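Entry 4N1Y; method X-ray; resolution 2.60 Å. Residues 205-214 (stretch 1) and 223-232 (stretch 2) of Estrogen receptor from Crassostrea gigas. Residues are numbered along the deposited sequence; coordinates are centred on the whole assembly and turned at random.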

# COMPACT_ATOMS: atom_id res chain seq x y z
N GLY B 205 -8.24 -7.82 -3.62
CA GLY B 205 -9.45 -7.71 -4.41
C GLY B 205 -9.29 -8.31 -5.79
O GLY B 205 -10.05 -9.19 -6.20
N ILE B 206 -8.26 -7.85 -6.50
CA ILE B 206 -8.01 -8.31 -7.85
C ILE B 206 -7.73 -9.81 -7.87
O ILE B 206 -8.29 -10.53 -8.69
N ALA B 207 -6.91 -10.29 -6.94
CA ALA B 207 -6.61 -11.71 -6.86
C ALA B 207 -7.87 -12.52 -6.68
O ALA B 207 -8.04 -13.57 -7.32
N PHE B 208 -8.76 -12.05 -5.81
CA PHE B 208 -10.02 -12.76 -5.59
C PHE B 208 -10.88 -12.79 -6.85
O PHE B 208 -11.43 -13.83 -7.21
N PHE B 209 -10.99 -11.66 -7.53
CA PHE B 209 -11.80 -11.59 -8.73
C PHE B 209 -11.22 -12.46 -9.85
O PHE B 209 -11.96 -13.03 -10.65
N GLN B 210 -9.89 -12.58 -9.89
CA GLN B 210 -9.26 -13.44 -10.87
C GLN B 210 -9.69 -14.89 -10.64
O GLN B 210 -9.95 -15.62 -11.60
N ARG B 211 -9.82 -15.29 -9.38
CA ARG B 211 -10.19 -16.67 -9.07
C ARG B 211 -11.68 -16.89 -9.24
O ARG B 211 -12.14 -18.00 -9.49
N LEU B 212 -12.45 -15.82 -9.08
CA LEU B 212 -13.87 -15.83 -9.41
C LEU B 212 -14.03 -16.05 -10.90
O LEU B 212 -14.86 -16.87 -11.33
N LYS B 213 -13.26 -15.29 -11.67
CA LYS B 213 -13.27 -15.41 -13.12
C LYS B 213 -13.05 -16.85 -13.53
O LYS B 213 -13.79 -17.40 -14.33
N SER B 214 -12.06 -17.46 -12.88
CA SER B 214 -11.59 -18.82 -13.16
C SER B 214 -12.57 -19.90 -12.71
O SER B 214 -12.48 -21.04 -13.15
N LEU B 223 -15.26 -6.03 -20.08
CA LEU B 223 -14.50 -4.93 -19.52
C LEU B 223 -13.77 -5.34 -18.25
O LEU B 223 -12.56 -5.18 -18.14
N LEU B 224 -14.52 -5.89 -17.30
CA LEU B 224 -13.95 -6.33 -16.04
C LEU B 224 -12.96 -7.45 -16.33
O LEU B 224 -11.89 -7.56 -15.72
N LYS B 225 -13.35 -8.30 -17.26
CA LYS B 225 -12.54 -9.43 -17.64
C LYS B 225 -11.20 -9.00 -18.28
O LYS B 225 -10.17 -9.63 -18.04
N GLU B 226 -11.18 -7.92 -19.07
CA GLU B 226 -9.90 -7.47 -19.64
C GLU B 226 -9.03 -6.93 -18.52
O GLU B 226 -7.80 -7.09 -18.53
N MET B 227 -9.64 -6.24 -17.56
CA MET B 227 -8.88 -5.71 -16.45
C MET B 227 -8.19 -6.81 -15.66
O MET B 227 -7.06 -6.64 -15.21
N LEU B 228 -8.86 -7.94 -15.53
CA LEU B 228 -8.30 -9.03 -14.74
C LEU B 228 -7.15 -9.67 -15.50
O LEU B 228 -6.13 -10.02 -14.91
N ASP B 229 -7.30 -9.78 -16.82
CA ASP B 229 -6.29 -10.44 -17.65
C ASP B 229 -5.10 -9.55 -17.97
O ASP B 229 -4.13 -10.00 -18.57
N ALA B 230 -5.17 -8.29 -17.54
CA ALA B 230 -4.07 -7.33 -17.66
C ALA B 230 -2.96 -7.61 -16.64
O ALA B 230 -1.85 -7.08 -16.77
N GLN B 231 -3.26 -8.40 -15.62
CA GLN B 231 -2.23 -8.85 -14.70
C GLN B 231 -1.71 -10.22 -15.13
O GLN B 231 -0.93 -10.32 -16.08
N ASP B 232 -2.14 -11.26 -14.42
CA ASP B 232 -1.65 -12.61 -14.69
C ASP B 232 -2.55 -13.65 -14.01
O ASP B 232 -3.64 -13.96 -14.50

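Packing between residues 205-214 and 223-232 of the oyster estrogen receptor centres on one leucine bump seated in a helical hollow. The two helices cross steeply, with 115° between their N-to-C directions and axes 10.0 Å apart at closest approach; their backbones come nearest where the CA atoms of Gln-210 and Leu-228 lie 5.9 Å apart. Leu-228 (chi1 m, chi2 t) points toward the first helix and is the knob, its hole formed by Ile-206, Phe-209, Gln-210 and Lys-213, residues spaced i, i+3, i+4 and i+7 along one side of the first helix. Its CD2 lies deep in this hollow, 3.8 Å from CB of Phe-209, 3.9 Å from CG of Gln-210 and 4.2 Å from CG2 of Ile-206, while CD1 of Leu-228 rests 3.6 Å from the backbone O of Phe-209. The knob therefore meets main chain as well as side chains, which suits the close backbone approach at this point.

Ile-206 (m, t) points toward the second stretch and forms one wall of the hole; the same CG2 methyl also meets CG of Gln-231 at 4.0 Å, extending the apolar surface past the knob. Phe-209 (chi1 m) also points inward. Its CB lines the hollow, and its ring reaches on to Leu-224, whose CD2 lies at the ring edge, near the ring plane, 4.3 Å from CE2 of Phe-209. Leu-224 (t, p) leaves its backbone sideways, but its end comes nearer, so this methyl reaches the phenylalanine.

Gln-210 (m, t) also starts sideways and bends in at its tip. Its CG packs against the knob while its amide runs along the second stretch: NE2 of Gln-210 donates a weak hydrogen bond to the backbone O of Leu-228 at 3.3 Å, and the same NE2 lies 3.5 Å from CB of Gln-231.

Lys-213 completes the hole. It points toward the second helix with chi1 and chi2 both t, then turns at chi3 (p), which carries its chain alongside Leu-228; NZ of Lys-213 passes 3.2 Å from CB of Leu-228. The ammonium ends in a salt bridge with Asp-229, a very short 2.3 Å from NZ of Lys-213 to OD1 of Asp-229. Asp-229 (m) has its CA-to-CB bond pointing away, yet its carboxylate comes back to meet the lysine. Closer to the backbone, CD of Lys-213 touches CG of Lys-225 at 4.1 Å; these aliphatic segments meet while the end of Lys-225 leads away. Phe-208 and Ala-207 point away from the contact.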

# COMPACT_ATOMS: atom_id res chain seq x y z
CB ILE B 206 -6.85 -7.53 -8.50
CG1 ILE B 206 -7.35 -6.13 -8.90
CG2 ILE B 206 -6.29 -8.28 -9.71
CD1 ILE B 206 -6.26 -5.17 -9.22
CB ALA B 207 -5.65 -11.99 -5.73
CB PHE B 208 -10.80 -12.11 -4.43
CG PHE B 208 -12.12 -12.77 -4.15
CD1 PHE B 208 -12.19 -13.93 -3.39
CD2 PHE B 208 -13.30 -12.21 -4.61
CE1 PHE B 208 -13.40 -14.54 -3.12
CE2 PHE B 208 -14.51 -12.81 -4.34
CZ PHE B 208 -14.56 -13.97 -3.59
CB PHE B 209 -11.95 -10.14 -9.18
CG PHE B 209 -13.11 -9.43 -8.55
CD1 PHE B 209 -13.18 -9.28 -7.18
CD2 PHE B 209 -14.14 -8.93 -9.33
CE1 PHE B 209 -14.24 -8.63 -6.60
CE2 PHE B 209 -15.21 -8.29 -8.74
CZ PHE B 209 -15.26 -8.15 -7.38
CB GLN B 210 -7.74 -13.33 -10.80
CG GLN B 210 -7.17 -12.00 -11.27
CD GLN B 210 -5.66 -11.94 -11.13
OE1 GLN B 210 -5.10 -12.36 -10.12
NE2 GLN B 210 -4.98 -11.41 -12.15
CB ARG B 211 -9.76 -17.04 -7.65
CG ARG B 211 -8.29 -17.39 -7.48
CD ARG B 211 -7.99 -17.74 -6.04
NE ARG B 211 -8.75 -16.91 -5.11
CZ ARG B 211 -8.79 -17.11 -3.80
NH1 ARG B 211 -8.10 -18.12 -3.26
NH2 ARG B 211 -9.48 -16.28 -3.02
CB LEU B 212 -14.54 -14.51 -9.03
CG LEU B 212 -15.40 -14.54 -7.77
CD1 LEU B 212 -16.23 -13.28 -7.72
CD2 LEU B 212 -16.27 -15.78 -7.74
CB LYS B 213 -12.19 -14.52 -13.75
CG LYS B 213 -12.31 -14.39 -15.26
CD LYS B 213 -11.26 -13.44 -15.78
CE LYS B 213 -9.88 -14.05 -15.64
NZ LYS B 213 -8.81 -13.02 -15.62
CB SER B 214 -10.23 -19.06 -12.50
OG SER B 214 -9.30 -18.09 -12.94
CB LEU B 223 -15.40 -3.74 -19.22
CG LEU B 223 -14.64 -2.57 -18.57
CD1 LEU B 223 -13.63 -1.94 -19.51
CD2 LEU B 223 -15.59 -1.53 -18.01
CB LEU B 224 -15.04 -6.80 -15.09
CG LEU B 224 -14.69 -6.75 -13.61
CD1 LEU B 224 -14.05 -5.43 -13.32
CD2 LEU B 224 -15.92 -6.91 -12.77
CB LYS B 225 -13.37 -10.34 -18.53
CG LYS B 225 -12.66 -11.51 -19.12
CD LYS B 225 -13.53 -12.06 -20.24
CE LYS B 225 -14.98 -12.24 -19.76
NZ LYS B 225 -15.90 -12.69 -20.84
CB GLU B 226 -10.05 -6.40 -20.74
CG GLU B 226 -11.02 -6.71 -21.89
CD GLU B 226 -11.23 -5.51 -22.84
OE1 GLU B 226 -11.29 -4.37 -22.33
OE2 GLU B 226 -11.43 -5.71 -24.06
CB MET B 227 -9.78 -4.89 -15.52
CG MET B 227 -10.40 -3.74 -16.25
SD MET B 227 -9.12 -2.59 -16.81
CE MET B 227 -8.92 -1.59 -15.35
CB LEU B 228 -9.39 -10.06 -14.42
CG LEU B 228 -10.39 -9.54 -13.39
CD1 LEU B 228 -11.52 -10.51 -13.17
CD2 LEU B 228 -9.70 -9.20 -12.07
CB ASP B 229 -6.93 -10.93 -18.95
CG ASP B 229 -7.93 -12.07 -18.73
OD1 ASP B 229 -7.82 -12.79 -17.71
OD2 ASP B 229 -8.83 -12.24 -19.58
CB ALA B 230 -4.57 -5.91 -17.52
CB GLN B 231 -2.76 -8.94 -13.26
CG GLN B 231 -3.62 -7.78 -12.64
CD GLN B 231 -3.57 -6.41 -13.30
OE1 GLN B 231 -2.53 -5.96 -13.79
NE2 GLN B 231 -4.70 -5.70 -13.27
CB ASP B 232 -0.20 -12.76 -14.22
CG ASP B 232 0.44 -14.07 -14.64
OD1 ASP B 232 -0.19 -14.85 -15.39
OD2 ASP B 232 1.59 -14.32 -14.22